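TerD domain-containing protein (PDB 2QNG) is of unknown function but binds calcium ions and belongs to the CAPAB/TerDEXZ family of TerD domain proteins. Local coordinates at residues I30-L35 / V99-L104; R113-V118 / R191-R196; V162-R167 / T174-I179. All coordinates share one frame; numbering follows the deposited sequence.

The TerD domain here is a sandwich of two five-stranded antiparallel sheets. Contact 1 lies in one sheet. Contact 3 lies in the other, at its edge hairpin, and contact 2 packs the C-terminal tail against that second sheet. The sandwich core joins contact 1 to both others. L35 CD2 lies 3.7 Å from V116 CB, and V33 CG2 lies 3.6 Å from F165 CE1. Contacts 2 and 3 use neighbouring strands of one sheet, 111-120 and 159-167, and are tied by an R113-E164 salt bridge. Their centres are about 10 Å apart. No contact includes a calcium ligand: the side chain of M100 is about 10 Å from a calcium ion, that of V162 about 14 Å.

Contact 1. Residues I30-L35 / V99-L104; sequences IRKVEL and VMTLEL
L104 sends its CD1 methyl into the hollow between I30 and V33. L104 CD1 lies 3.9 Å from I30 CG2 and 4.0 Å from V33 CG2. The other methyl of V33, CG1, crosses L102 at CD1, 4.1 Å away. The CG1 branch is anti to the backbone N (chi1 172°), which splits the two methyls between the two leucines. On the other face, the extended chain of K32 lies alongside E103. K32 CE comes 3.6 Å from T101 CG2. The salt bridge from K32 NZ to E103 OE2 is long; that oxygen is also hydrogen-bonded to Y83. Farther on, V99 CG1 fits against E34 CG at 3.5 Å. The E34 carboxylate bridges to R138 and R140. Four backbone bonds fix the antiparallel register, among them L102 N to V33 O at 2.8 Å. V33 with L102 and L35 with M100 are the hydrogen-bonded pairs. E103 then centres an inverse gamma turn. In the sheet, strand 98-102 lies between 33-40 and 82-86. The face bearing V33, L35, L102 and L104 packs on strands 51-59, 111-120 and 159-167 of the opposite sheet.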
ATOM      1  N   ILE A  30      -5.800   1.586 -16.553  1.00 18.46           N
ATOM      2  CA  ILE A  30      -5.308   2.474 -15.493  0.50 17.00           C
ATOM      3  C   ILE A  30      -3.921   3.017 -15.874  1.00 16.44           C
ATOM      4  O   ILE A  30      -3.036   2.236 -16.221  1.00 17.04           O
ATOM      5  CB  ILE A  30      -5.232   1.712 -14.132  0.50 16.97           C
ATOM      6  CG1 ILE A  30      -6.600   1.128 -13.718  0.50 17.18           C
ATOM      7  CG2 ILE A  30      -4.672   2.608 -13.036  0.50 16.58           C
ATOM      8  CD1 ILE A  30      -7.747   2.155 -13.619  0.50 18.32           C
ATOM      9  N   ARG A  31      -3.716   4.337 -15.771  1.00 14.29           N
ATOM     10  CA  ARG A  31      -2.422   4.943 -16.131  1.00 14.43           C
ATOM     11  C   ARG A  31      -1.613   5.475 -14.930  1.00 13.51           C
ATOM     12  O   ARG A  31      -0.385   5.443 -14.932  1.00 13.23           O
ATOM     13  CB  ARG A  31      -2.605   6.103 -17.129  1.00 14.52           C
ATOM     14  CG  ARG A  31      -3.410   5.819 -18.395  1.00 18.37           C
ATOM     15  CD  ARG A  31      -2.561   5.243 -19.458  1.00 17.44           C
ATOM     16  NE  ARG A  31      -3.333   4.929 -20.664  1.00 16.27           N
ATOM     17  CZ  ARG A  31      -3.556   5.769 -21.673  1.00 15.23           C
ATOM     18  NH1 ARG A  31      -3.070   7.007 -21.660  1.00 16.58           N
ATOM     19  NH2 ARG A  31      -4.262   5.352 -22.708  1.00 16.02           N
ATOM     20  N   LYS A  32      -2.302   6.011 -13.932  1.00 13.12           N
ATOM     21  CA  LYS A  32      -1.650   6.632 -12.781  1.00 13.27           C
ATOM     22  C   LYS A  32      -2.604   6.503 -11.617  1.00 13.00           C
ATOM     23  O   LYS A  32      -3.800   6.797 -11.753  1.00 15.38           O
ATOM     24  CB  LYS A  32      -1.401   8.108 -13.052  1.00 14.83           C
ATOM     25  CG  LYS A  32      -0.632   8.824 -11.966  1.00 15.57           C
ATOM     26  CD  LYS A  32      -0.279  10.224 -12.403  1.00 19.63           C
ATOM     27  CE  LYS A  32       0.280  11.020 -11.252  1.00 22.28           C
ATOM     28  NZ  LYS A  32       0.560  12.428 -11.639  1.00 26.41           N
ATOM     29  N   VAL A  33      -2.067   6.096 -10.471  1.00 10.13           N
ATOM     30  CA  VAL A  33      -2.868   5.817  -9.271  1.00 10.57           C
ATOM     31  C   VAL A  33      -2.293   6.620  -8.112  1.00  9.62           C
ATOM     32  O   VAL A  33      -1.073   6.764  -7.983  1.00  9.83           O
ATOM     33  CB  VAL A  33      -2.827   4.289  -8.913  1.00 12.50           C
ATOM     34  CG1 VAL A  33      -3.474   3.935  -7.573  1.00 14.50           C
ATOM     35  CG2 VAL A  33      -3.474   3.500 -10.022  1.00 15.76           C
ATOM     36  N   GLU A  34      -3.184   7.112  -7.269  1.00  9.43           N
ATOM     37  CA  GLU A  34      -2.782   7.683  -5.992  1.00 10.78           C
ATOM     38  C   GLU A  34      -3.416   6.833  -4.912  1.00  9.46           C
ATOM     39  O   GLU A  34      -4.613   6.593  -4.958  1.00 10.86           O
ATOM     40  CB  GLU A  34      -3.278   9.123  -5.894  1.00 11.70           C
ATOM     41  CG  GLU A  34      -2.948   9.924  -4.616  1.00 16.51           C
ATOM     42  CD  GLU A  34      -3.996  11.041  -4.371  1.00 17.51           C
ATOM     43  OE1 GLU A  34      -4.120  11.881  -5.308  1.00 23.86           O
ATOM     44  OE2 GLU A  34      -4.708  11.028  -3.304  1.00 22.79           O
ATOM     45  N   LEU A  35      -2.614   6.358  -3.960  1.00  8.46           N
ATOM     46  CA  LEU A  35      -3.155   5.665  -2.797  1.00  8.85           C
ATOM     47  C   LEU A  35      -2.942   6.582  -1.586  1.00  8.23           C
ATOM     48  O   LEU A  35      -1.817   6.964  -1.305  1.00  8.26           O
ATOM     49  CB  LEU A  35      -2.417   4.332  -2.602  1.00 10.30           C
ATOM     50  CG  LEU A  35      -2.700   3.573  -1.304  1.00 12.03           C
ATOM     51  CD1 LEU A  35      -4.170   3.316  -0.947  1.00 12.89           C
ATOM     52  CD2 LEU A  35      -1.952   2.248  -1.345  1.00 13.25           C
ATOM     53  N   VAL A  99       0.557   9.472   1.379  1.00  8.53           N
ATOM     54  CA  VAL A  99       0.070   9.406   0.009  1.00  8.80           C
ATOM     55  C   VAL A  99       1.185   8.861  -0.859  1.00  8.25           C
ATOM     56  O   VAL A  99       2.324   9.297  -0.737  1.00  8.62           O
ATOM     57  CB  VAL A  99      -0.361  10.805  -0.516  1.00 10.10           C
ATOM     58  CG1 VAL A  99      -0.917  10.701  -1.929  1.00 11.33           C
ATOM     59  CG2 VAL A  99      -1.389  11.467   0.433  1.00 10.77           C
HETATM   60  N   MSE A 100       0.835   7.910  -1.724  1.00  8.05           N
HETATM   61  CA  MSE A 100       1.796   7.374  -2.698  0.50  8.45           C
HETATM   62  C   MSE A 100       1.231   7.448  -4.096  1.00  8.00           C
HETATM   63  O   MSE A 100       0.045   7.252  -4.306  1.00  8.58           O
HETATM   64  CB  MSE A 100       2.149   5.925  -2.375  0.50  8.32           C
HETATM   65  CG  MSE A 100       3.099   5.294  -3.384  0.50  8.13           C
HETATM   66 SE   MSE A 100       3.561   3.450  -2.932  0.50 14.19          SE
HETATM   67  CE  MSE A 100       4.707   3.736  -1.345  0.50  9.22           C
ATOM     68  N   THR A 101       2.107   7.756  -5.043  1.00  7.60           N
ATOM     69  CA  THR A 101       1.744   7.821  -6.453  1.00  7.50           C
ATOM     70  C   THR A 101       2.406   6.680  -7.231  1.00  6.90           C
ATOM     71  O   THR A 101       3.591   6.401  -7.030  1.00  7.81           O
ATOM     72  CB  THR A 101       2.211   9.153  -7.021  1.00  8.36           C
ATOM     73  OG1 THR A 101       1.550  10.212  -6.311  1.00 11.16           O
ATOM     74  CG2 THR A 101       1.881   9.296  -8.511  1.00  9.99           C
ATOM     75  N   LEU A 102       1.615   6.017  -8.091  1.00  7.67           N
ATOM     76  CA  LEU A 102       2.134   4.953  -8.937  1.00  8.22           C
ATOM     77  C   LEU A 102       1.865   5.301 -10.387  1.00  8.05           C
ATOM     78  O   LEU A 102       0.728   5.274 -10.827  1.00  7.72           O
ATOM     79  CB  LEU A 102       1.476   3.616  -8.572  1.00  8.73           C
ATOM     80  CG  LEU A 102       1.636   3.272  -7.068  1.00 10.60           C
ATOM     81  CD1 LEU A 102       0.413   3.663  -6.240  1.00 12.02           C
ATOM     82  CD2 LEU A 102       1.898   1.800  -6.923  1.00 12.08           C
ATOM     83  N   GLU A 103       2.917   5.686 -11.102  1.00  8.28           N
ATOM     84  CA  GLU A 103       2.812   6.034 -12.521  1.00  9.01           C
ATOM     85  C   GLU A 103       2.902   4.755 -13.329  1.00  8.54           C
ATOM     86  O   GLU A 103       3.920   4.470 -14.002  1.00  9.79           O
ATOM     87  CB  GLU A 103       3.861   7.099 -12.914  1.00  9.09           C
ATOM     88  CG  GLU A 103       3.486   8.431 -12.227  1.00 10.90           C
ATOM     89  CD  GLU A 103       4.432   9.619 -12.407  1.00 12.99           C
ATOM     90  OE1 GLU A 103       5.457   9.471 -13.006  1.00 17.71           O
ATOM     91  OE2 GLU A 103       4.109  10.704 -11.888  1.00 16.98           O
ATOM     92  N   LEU A 104       1.821   3.980 -13.284  1.00  8.38           N
ATOM     93  CA  LEU A 104       1.840   2.639 -13.855  1.00  8.64           C
ATOM     94  C   LEU A 104       2.139   2.645 -15.350  1.00  9.01           C
ATOM     95  O   LEU A 104       2.840   1.761 -15.871  1.00  9.71           O
ATOM     96  CB  LEU A 104       0.494   1.950 -13.623  1.00  9.45           C
ATOM     97  CG  LEU A 104       0.110   1.622 -12.165  1.00 10.18           C
ATOM     98  CD1 LEU A 104      -1.237   0.972 -12.094  1.00 12.63           C
ATOM     99  CD2 LEU A 104       1.152   0.744 -11.486  1.00 12.76           C
TER

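Contact 2. Residues R113-V118 / R191-R196; sequences RVVVGV and RVMGGR
The type I beta turn from V192 to G195, in the C-terminal tail that follows from helix 186-192, brings M193 and G194 against strand 111-120 of the TerD beta sandwich. This strand is central in its sheet, and the turn covers the face that bears R113 and V115. V114 and V116 point into the sandwich instead. R113 grips the turn with its guanidinium. R113 NH1 donates to G194 O at 2.8 Å, with an angle of 149° at the hydrogen. The donor lies in the carbonyl plane, on a lone pair of that oxygen. R113 NH2 adds a weak bond to G194 O at 3.4 Å. A water extends the link: it accepts from R113 NH2 at 3.1 Å. The same water donates to M193 O and to G195 O, each at 2.7 Å. Three partners thus hold the water in the bend of the turn. V115 CG2 lies over the centre of the guanidinium, 3.4 Å above its plane, and supports one face. Outside the turn, NE meets E164, NH1 also reaches A63 O, and F58 makes a cation-pi contact. The group is therefore held in its rotation from several directions. M193, a selenomethionine, packs beside it. Its CG sits between the backbone N and the carbonyl carbon (chi1 63°), and the chain bends at chi3. The side chain slides past V115 in the opposite direction, and it also touches V54, A56 and T161. M193 CE ends against the strand backbone, 3.5 Å from V115 O and 3.8 Å from G117 N, with V115 CG1 beside it.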
ATOM      1  N   ARG A 113       2.983  -6.765 -12.702  1.00 12.25           N
ATOM      2  CA  ARG A 113       2.072  -6.716 -11.572  1.00 12.13           C
ATOM      3  C   ARG A 113       2.638  -5.821 -10.494  1.00 11.78           C
ATOM      4  O   ARG A 113       3.846  -5.766 -10.292  1.00 11.82           O
ATOM      5  CB  ARG A 113       1.845  -8.133 -11.036  1.00 12.69           C
ATOM      6  CG  ARG A 113       0.929  -8.247  -9.822  1.00 12.38           C
ATOM      7  CD  ARG A 113       0.489  -9.727  -9.610  1.00 13.82           C
ATOM      8  NE  ARG A 113      -0.312  -9.904  -8.398  1.00 15.40           N
ATOM      9  CZ  ARG A 113       0.178 -10.315  -7.230  1.00 15.62           C
ATOM     10  NH1 ARG A 113       1.466 -10.606  -7.104  1.00 14.38           N
ATOM     11  NH2 ARG A 113      -0.643 -10.457  -6.193  1.00 18.08           N
ATOM     12  N   VAL A 114       1.738  -5.075  -9.855  1.00 10.81           N
ATOM     13  CA  VAL A 114       2.093  -4.208  -8.729  1.00 10.35           C
ATOM     14  C   VAL A 114       1.088  -4.476  -7.624  1.00  9.53           C
ATOM     15  O   VAL A 114      -0.122  -4.521  -7.880  1.00 10.64           O
ATOM     16  CB  VAL A 114       2.015  -2.708  -9.128  1.00 10.53           C
ATOM     17  CG1 VAL A 114       2.348  -1.794  -7.915  1.00 12.22           C
ATOM     18  CG2 VAL A 114       2.974  -2.433 -10.254  1.00 11.52           C
ATOM     19  N   VAL A 115       1.593  -4.640  -6.398  1.00  9.51           N
ATOM     20  CA  VAL A 115       0.744  -4.813  -5.231  1.00  9.60           C
ATOM     21  C   VAL A 115       0.985  -3.645  -4.292  1.00  9.23           C
ATOM     22  O   VAL A 115       2.123  -3.243  -4.078  1.00  9.13           O
ATOM     23  CB  VAL A 115       1.031  -6.155  -4.494  1.00  9.17           C
ATOM     24  CG1 VAL A 115       0.117  -6.307  -3.274  1.00 10.56           C
ATOM     25  CG2 VAL A 115       0.773  -7.322  -5.464  1.00 10.23           C
ATOM     26  N   VAL A 116      -0.089  -3.079  -3.763  1.00 10.12           N
ATOM     27  CA  VAL A 116       0.026  -2.033  -2.762  1.00 10.16           C
ATOM     28  C   VAL A 116      -0.499  -2.519  -1.417  1.00 10.13           C
ATOM     29  O   VAL A 116      -1.380  -3.372  -1.366  1.00 10.39           O
ATOM     30  CB  VAL A 116      -0.713  -0.733  -3.188  1.00 11.20           C
ATOM     31  CG1 VAL A 116       0.029  -0.065  -4.302  1.00 12.62           C
ATOM     32  CG2 VAL A 116      -2.142  -1.014  -3.629  1.00 13.63           C
ATOM     33  N   GLY A 117       0.072  -1.995  -0.342  1.00  9.42           N
ATOM     34  CA  GLY A 117      -0.323  -2.427   0.999  1.00  9.34           C
ATOM     35  C   GLY A 117      -0.081  -1.365   2.028  1.00  8.17           C
ATOM     36  O   GLY A 117       0.525  -0.319   1.740  1.00  8.72           O
ATOM     37  N   VAL A 118      -0.559  -1.658   3.242  1.00  8.58           N
ATOM     38  CA  VAL A 118      -0.429  -0.759   4.364  1.00  8.75           C
ATOM     39  C   VAL A 118       0.031  -1.611   5.536  1.00  9.38           C
ATOM     40  O   VAL A 118      -0.610  -2.624   5.855  1.00 10.04           O
ATOM     41  CB  VAL A 118      -1.769  -0.066   4.699  1.00  9.71           C
ATOM     42  CG1 VAL A 118      -1.659   0.804   5.950  1.00 10.72           C
ATOM     43  CG2 VAL A 118      -2.261   0.758   3.503  1.00 10.87           C
ATOM     44  N   ARG A 191       8.282  -8.726   2.026  1.00 12.39           N
ATOM     45  CA  ARG A 191       8.840  -9.844   1.266  1.00 12.67           C
ATOM     46  C   ARG A 191       7.765 -10.780   0.750  1.00 12.74           C
ATOM     47  O   ARG A 191       7.985 -11.486  -0.242  1.00 13.98           O
ATOM     48  CB  ARG A 191       9.830 -10.666   2.107  1.00 12.42           C
ATOM     49  CG  ARG A 191      10.974  -9.887   2.725  1.00 15.61           C
ATOM     50  CD  ARG A 191      11.761  -9.039   1.751  1.00 19.07           C
ATOM     51  NE  ARG A 191      12.256  -9.762   0.583  1.00 19.85           N
ATOM     52  CZ  ARG A 191      12.512  -9.193  -0.599  1.00 19.89           C
ATOM     53  NH1 ARG A 191      12.342  -7.881  -0.759  1.00 22.44           N
ATOM     54  NH2 ARG A 191      12.963  -9.932  -1.605  1.00 19.31           N
ATOM     55  N   VAL A 192       6.623 -10.828   1.445  1.00 11.55           N
ATOM     56  CA  VAL A 192       5.591 -11.837   1.153  1.00 11.79           C
ATOM     57  C   VAL A 192       4.323 -11.264   0.528  1.00 11.46           C
ATOM     58  O   VAL A 192       3.422 -12.015   0.131  1.00 11.90           O
ATOM     59  CB  VAL A 192       5.248 -12.706   2.400  1.00 11.87           C
ATOM     60  CG1 VAL A 192       6.495 -13.398   2.918  1.00 12.84           C
ATOM     61  CG2 VAL A 192       4.563 -11.869   3.504  1.00 12.06           C
HETATM   62  N   MSE A 193       4.259  -9.933   0.412  1.00 11.00           N
HETATM   63  CA  MSE A 193       3.015  -9.290  -0.022  1.00 11.76           C
HETATM   64  C   MSE A 193       2.570  -9.613  -1.458  1.00 12.10           C
HETATM   65  O   MSE A 193       1.435  -9.304  -1.833  1.00 12.35           O
HETATM   66  CB  MSE A 193       3.083  -7.752   0.161  1.00 11.13           C
HETATM   67  CG  MSE A 193       4.170  -7.099  -0.686  1.00 11.84           C
HETATM   68 SE   MSE A 193       4.470  -5.231  -0.250  1.00 16.12          SE
HETATM   69  CE  MSE A 193       2.765  -4.548  -0.893  1.00 11.42           C
ATOM     70  N   GLY A 194       3.442 -10.215  -2.256  1.00 12.30           N
ATOM     71  CA  GLY A 194       3.077 -10.611  -3.607  1.00 13.50           C
ATOM     72  C   GLY A 194       2.346 -11.931  -3.752  1.00 14.34           C
ATOM     73  O   GLY A 194       1.917 -12.264  -4.860  1.00 14.85           O
ATOM     74  N   GLY A 195       2.177 -12.674  -2.654  1.00 15.00           N
ATOM     75  CA  GLY A 195       1.550 -14.005  -2.737  1.00 17.99           C
ATOM     76  C   GLY A 195       0.158 -13.988  -3.349  1.00 19.79           C
ATOM     77  O   GLY A 195      -0.635 -13.097  -3.071  1.00 19.97           O
ATOM     78  N   ARG A 196      -0.144 -14.992  -4.177  1.00 22.57           N
ATOM     79  CA  ARG A 196      -1.422 -15.065  -4.889  1.00 25.53           C
ATOM     80  C   ARG A 196      -2.584 -15.245  -3.911  1.00 26.56           C
ATOM     81  O   ARG A 196      -2.426 -15.887  -2.871  1.00 27.00           O
ATOM     82  CB  ARG A 196      -1.376 -16.239  -5.875  1.00 25.38           C
ATOM     83  CG  ARG A 196      -2.175 -16.063  -7.157  1.00 27.26           C
ATOM     84  CD  ARG A 196      -2.157 -17.370  -7.973  1.00 27.61           C
ATOM     85  NE  ARG A 196      -1.088 -17.457  -8.982  1.00 31.62           N
ATOM     86  CZ  ARG A 196       0.112 -18.022  -8.792  1.00 32.46           C
ATOM     87  NH1 ARG A 196       0.445 -18.544  -7.610  1.00 33.79           N
ATOM     88  NH2 ARG A 196       0.994 -18.060  -9.790  1.00 31.69           N
TER
HETATM   89  O   HOH W   1      -0.673 -10.403  -3.092  1.00 16.60           O

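Contact 3. Residues V162-R167 / T174-I179; sequences VGEFVR and TFHPGI
F165 and F175 meet across adjacent strands as a non-hydrogen-bonded pair with different first torsions. In F165, CG is anti to the carbonyl carbon (chi1 -59°), which tips the ring toward F175. In F175, CG is anti to the backbone N (chi1 171°), which runs the ring on toward G163. The ring planes are near parallel, at 29°, and slid apart with little overlap; the centroids are 5.2 Å apart. The nearest atoms are F165 CE1 and F175 CD1, at 3.5 Å. The edge of the F175 ring then reaches G163, with CE1 3.9 Å from CA of that glycine. P177 N lies over one face of the same ring. The F165 and F175 pair lies on the inner side of a beta hairpin, strands 159-167 and 173-182, at the edge of one sheet of the sandwich. F165 also packs on V33 of the opposite sheet and on L104 just after strand 98-102, and F175 packs on L146 and A147. The hairpin register rests on backbone bonds. H176 N to E164 O is almost straight at 2.9 Å, and V166 and T174 bond each other in both directions. The return bond, E164 N to H176 O, is weak. On the outer face H176 lies between E164 and V166. In the conformer described, E164 OE1 is 3.6 Å from H176 CB, while OE2 is bonded to R113. V166 CG2 packs 3.8 Å from H176 ND1. This nitrogen is buried by the contact and has no polar partner in the model. Past E164 and H176 the direct backbone bonding gives way to a water, which donates to V162 O at 2.8 Å and accepts from G178 N at 2.9 Å. I179 turns its CD1 back across V162, against CA and CB.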
ATOM      1  N   VAL A 162      -3.918  -3.973  -0.200  1.00  9.53           N
ATOM      2  CA  VAL A 162      -5.127  -3.193  -0.394  1.00 10.31           C
ATOM      3  C   VAL A 162      -5.483  -3.030  -1.849  1.00 11.14           C
ATOM      4  O   VAL A 162      -6.391  -2.291  -2.198  1.00 12.62           O
ATOM      5  CB  VAL A 162      -5.066  -1.821   0.341  1.00  9.80           C
ATOM      6  CG1 VAL A 162      -4.872  -2.016   1.865  1.00 11.59           C
ATOM      7  CG2 VAL A 162      -3.986  -0.852  -0.230  1.00 10.99           C
ATOM      8  N   GLY A 163      -4.784  -3.745  -2.709  1.00 12.57           N
ATOM      9  CA  GLY A 163      -5.064  -3.619  -4.139  1.00 13.37           C
ATOM     10  C   GLY A 163      -3.942  -4.184  -4.959  1.00 12.99           C
ATOM     11  O   GLY A 163      -2.806  -4.255  -4.506  1.00 12.99           O
ATOM     12  N   GLU A 164      -4.285  -4.560  -6.181  1.00 12.38           N
ATOM     13  CA  GLU A 164      -3.410  -5.235  -7.113  0.50 12.63           C
ATOM     14  C   GLU A 164      -3.638  -4.600  -8.479  1.00 12.33           C
ATOM     15  O   GLU A 164      -4.803  -4.305  -8.789  1.00 11.77           O
ATOM     16  CB  GLU A 164      -3.870  -6.696  -7.170  0.50 13.73           C
ATOM     17  CG  GLU A 164      -2.978  -7.590  -7.933  0.50 13.91           C
ATOM     18  CD  GLU A 164      -3.529  -8.990  -8.073  0.50 13.70           C
ATOM     19  OE1 GLU A 164      -4.698  -9.234  -7.710  0.50 17.41           O
ATOM     20  OE2 GLU A 164      -2.784  -9.817  -8.579  0.50 15.57           O
ATOM     21  N   PHE A 165      -2.585  -4.458  -9.289  1.00 11.27           N
ATOM     22  CA  PHE A 165      -2.705  -4.006 -10.688  1.00 11.91           C
ATOM     23  C   PHE A 165      -1.946  -4.997 -11.526  1.00 11.86           C
ATOM     24  O   PHE A 165      -0.823  -5.352 -11.185  1.00 12.45           O
ATOM     25  CB  PHE A 165      -2.103  -2.614 -10.849  1.00 11.80           C
ATOM     26  CG  PHE A 165      -2.763  -1.591  -9.966  1.00 12.92           C
ATOM     27  CD1 PHE A 165      -3.888  -0.889 -10.412  1.00 12.02           C
ATOM     28  CD2 PHE A 165      -2.289  -1.359  -8.670  1.00 13.41           C
ATOM     29  CE1 PHE A 165      -4.526   0.048  -9.593  1.00 15.60           C
ATOM     30  CE2 PHE A 165      -2.933  -0.419  -7.852  1.00 14.77           C
ATOM     31  CZ  PHE A 165      -4.052   0.255  -8.311  1.00 15.20           C
ATOM     32  N   VAL A 166      -2.577  -5.466 -12.610  1.00 12.76           N
ATOM     33  CA  VAL A 166      -1.978  -6.467 -13.497  1.00 14.13           C
ATOM     34  C   VAL A 166      -2.053  -5.949 -14.932  1.00 14.97           C
ATOM     35  O   VAL A 166      -3.095  -5.413 -15.329  1.00 15.14           O
ATOM     36  CB  VAL A 166      -2.711  -7.827 -13.384  1.00 14.51           C
ATOM     37  CG1 VAL A 166      -2.079  -8.873 -14.296  1.00 18.67           C
ATOM     38  CG2 VAL A 166      -2.665  -8.288 -11.947  1.00 16.02           C
ATOM     39  N   ARG A 167      -0.945  -6.081 -15.670  1.00 15.64           N
ATOM     40  CA  ARG A 167      -0.876  -5.600 -17.049  0.50 17.65           C
ATOM     41  C   ARG A 167      -0.906  -6.788 -17.990  1.00 18.24           C
ATOM     42  O   ARG A 167      -0.127  -7.737 -17.824  1.00 18.99           O
ATOM     43  CB  ARG A 167       0.392  -4.756 -17.227  0.50 17.90           C
ATOM     44  CG  ARG A 167       0.923  -4.591 -18.621  0.50 18.88           C
ATOM     45  CD  ARG A 167       2.331  -4.075 -18.499  0.50 20.17           C
ATOM     46  NE  ARG A 167       2.404  -2.624 -18.606  0.50 15.66           N
ATOM     47  CZ  ARG A 167       3.437  -1.889 -18.201  0.50 18.90           C
ATOM     48  NH1 ARG A 167       4.492  -2.468 -17.635  0.50 15.66           N
ATOM     49  NH2 ARG A 167       3.411  -0.572 -18.356  0.50 15.38           N
ATOM     50  N   THR A 174      -5.055  -3.397 -15.324  1.00 14.75           N
ATOM     51  CA  THR A 174      -6.337  -3.671 -14.673  1.00 15.42           C
ATOM     52  C   THR A 174      -6.160  -3.624 -13.156  1.00 14.33           C
ATOM     53  O   THR A 174      -5.189  -4.180 -12.625  1.00 15.22           O
ATOM     54  CB  THR A 174      -6.894  -5.086 -15.077  1.00 15.42           C
ATOM     55  OG1 THR A 174      -7.167  -5.095 -16.487  1.00 19.21           O
ATOM     56  CG2 THR A 174      -8.202  -5.472 -14.298  1.00 16.62           C
ATOM     57  N   PHE A 175      -7.097  -2.969 -12.476  1.00 13.89           N
ATOM     58  CA  PHE A 175      -7.155  -2.947 -11.019  1.00 13.48           C
ATOM     59  C   PHE A 175      -8.034  -4.089 -10.519  1.00 14.03           C
ATOM     60  O   PHE A 175      -9.160  -4.276 -10.995  1.00 14.55           O
ATOM     61  CB  PHE A 175      -7.696  -1.592 -10.541  1.00 14.45           C
ATOM     62  CG  PHE A 175      -8.001  -1.528  -9.077  1.00 13.68           C
ATOM     63  CD1 PHE A 175      -7.048  -1.853  -8.123  1.00 14.62           C
ATOM     64  CD2 PHE A 175      -9.257  -1.103  -8.647  1.00 16.84           C
ATOM     65  CE1 PHE A 175      -7.348  -1.766  -6.750  1.00 16.09           C
ATOM     66  CE2 PHE A 175      -9.567  -1.008  -7.280  1.00 18.92           C
ATOM     67  CZ  PHE A 175      -8.607  -1.333  -6.327  1.00 17.17           C
ATOM     68  N   HIS A 176      -7.493  -4.843  -9.570  1.00 14.18           N
ATOM     69  CA  HIS A 176      -8.193  -5.940  -8.909  1.00 16.06           C
ATOM     70  C   HIS A 176      -8.388  -5.550  -7.448  1.00 16.01           C
ATOM     71  O   HIS A 176      -7.428  -5.594  -6.656  1.00 15.40           O
ATOM     72  CB  HIS A 176      -7.386  -7.241  -9.028  1.00 16.85           C
ATOM     73  CG  HIS A 176      -7.296  -7.774 -10.423  1.00 19.54           C
ATOM     74  ND1 HIS A 176      -6.281  -7.443 -11.296  1.00 23.77           N
ATOM     75  CD2 HIS A 176      -8.113  -8.615 -11.106  1.00 22.89           C
ATOM     76  CE1 HIS A 176      -6.470  -8.061 -12.450  1.00 24.95           C
ATOM     77  NE2 HIS A 176      -7.576  -8.775 -12.360  1.00 24.76           N
ATOM     78  N   PRO A 177      -9.605  -5.111  -7.084  1.00 16.98           N
ATOM     79  CA  PRO A 177      -9.861  -4.761  -5.694  1.00 17.58           C
ATOM     80  C   PRO A 177      -9.781  -5.948  -4.747  1.00 17.76           C
ATOM     81  O   PRO A 177      -9.995  -7.097  -5.125  1.00 18.48           O
ATOM     82  CB  PRO A 177     -11.290  -4.203  -5.721  1.00 17.91           C
ATOM     83  CG  PRO A 177     -11.900  -4.823  -6.927  1.00 19.59           C
ATOM     84  CD  PRO A 177     -10.799  -4.906  -7.924  1.00 17.52           C
ATOM     85  N   GLY A 178      -9.449  -5.653  -3.510  1.00 17.37           N
ATOM     86  CA  GLY A 178      -9.452  -6.690  -2.495  1.00 16.73           C
ATOM     87  C   GLY A 178      -8.500  -6.279  -1.412  1.00 16.17           C
ATOM     88  O   GLY A 178      -7.404  -5.810  -1.690  1.00 16.28           O
ATOM     89  N   ILE A 179      -8.955  -6.395  -0.176  1.00 15.20           N
ATOM     90  CA  ILE A 179      -8.141  -6.120   0.995  1.00 15.13           C
ATOM     91  C   ILE A 179      -7.886  -7.465   1.667  1.00 14.29           C
ATOM     92  O   ILE A 179      -8.841  -8.216   1.935  1.00 16.06           O
ATOM     93  CB  ILE A 179      -8.883  -5.231   2.018  1.00 16.22           C
ATOM     94  CG1 ILE A 179      -9.557  -4.007   1.376  1.00 19.30           C
ATOM     95  CG2 ILE A 179      -7.981  -4.901   3.212  1.00 16.42           C
ATOM     96  CD1 ILE A 179      -8.665  -2.960   0.855  1.00 20.35           C
TER
HETATM   97  O   HOH W   2      -9.036  -2.773  -3.059  1.00 18.63           O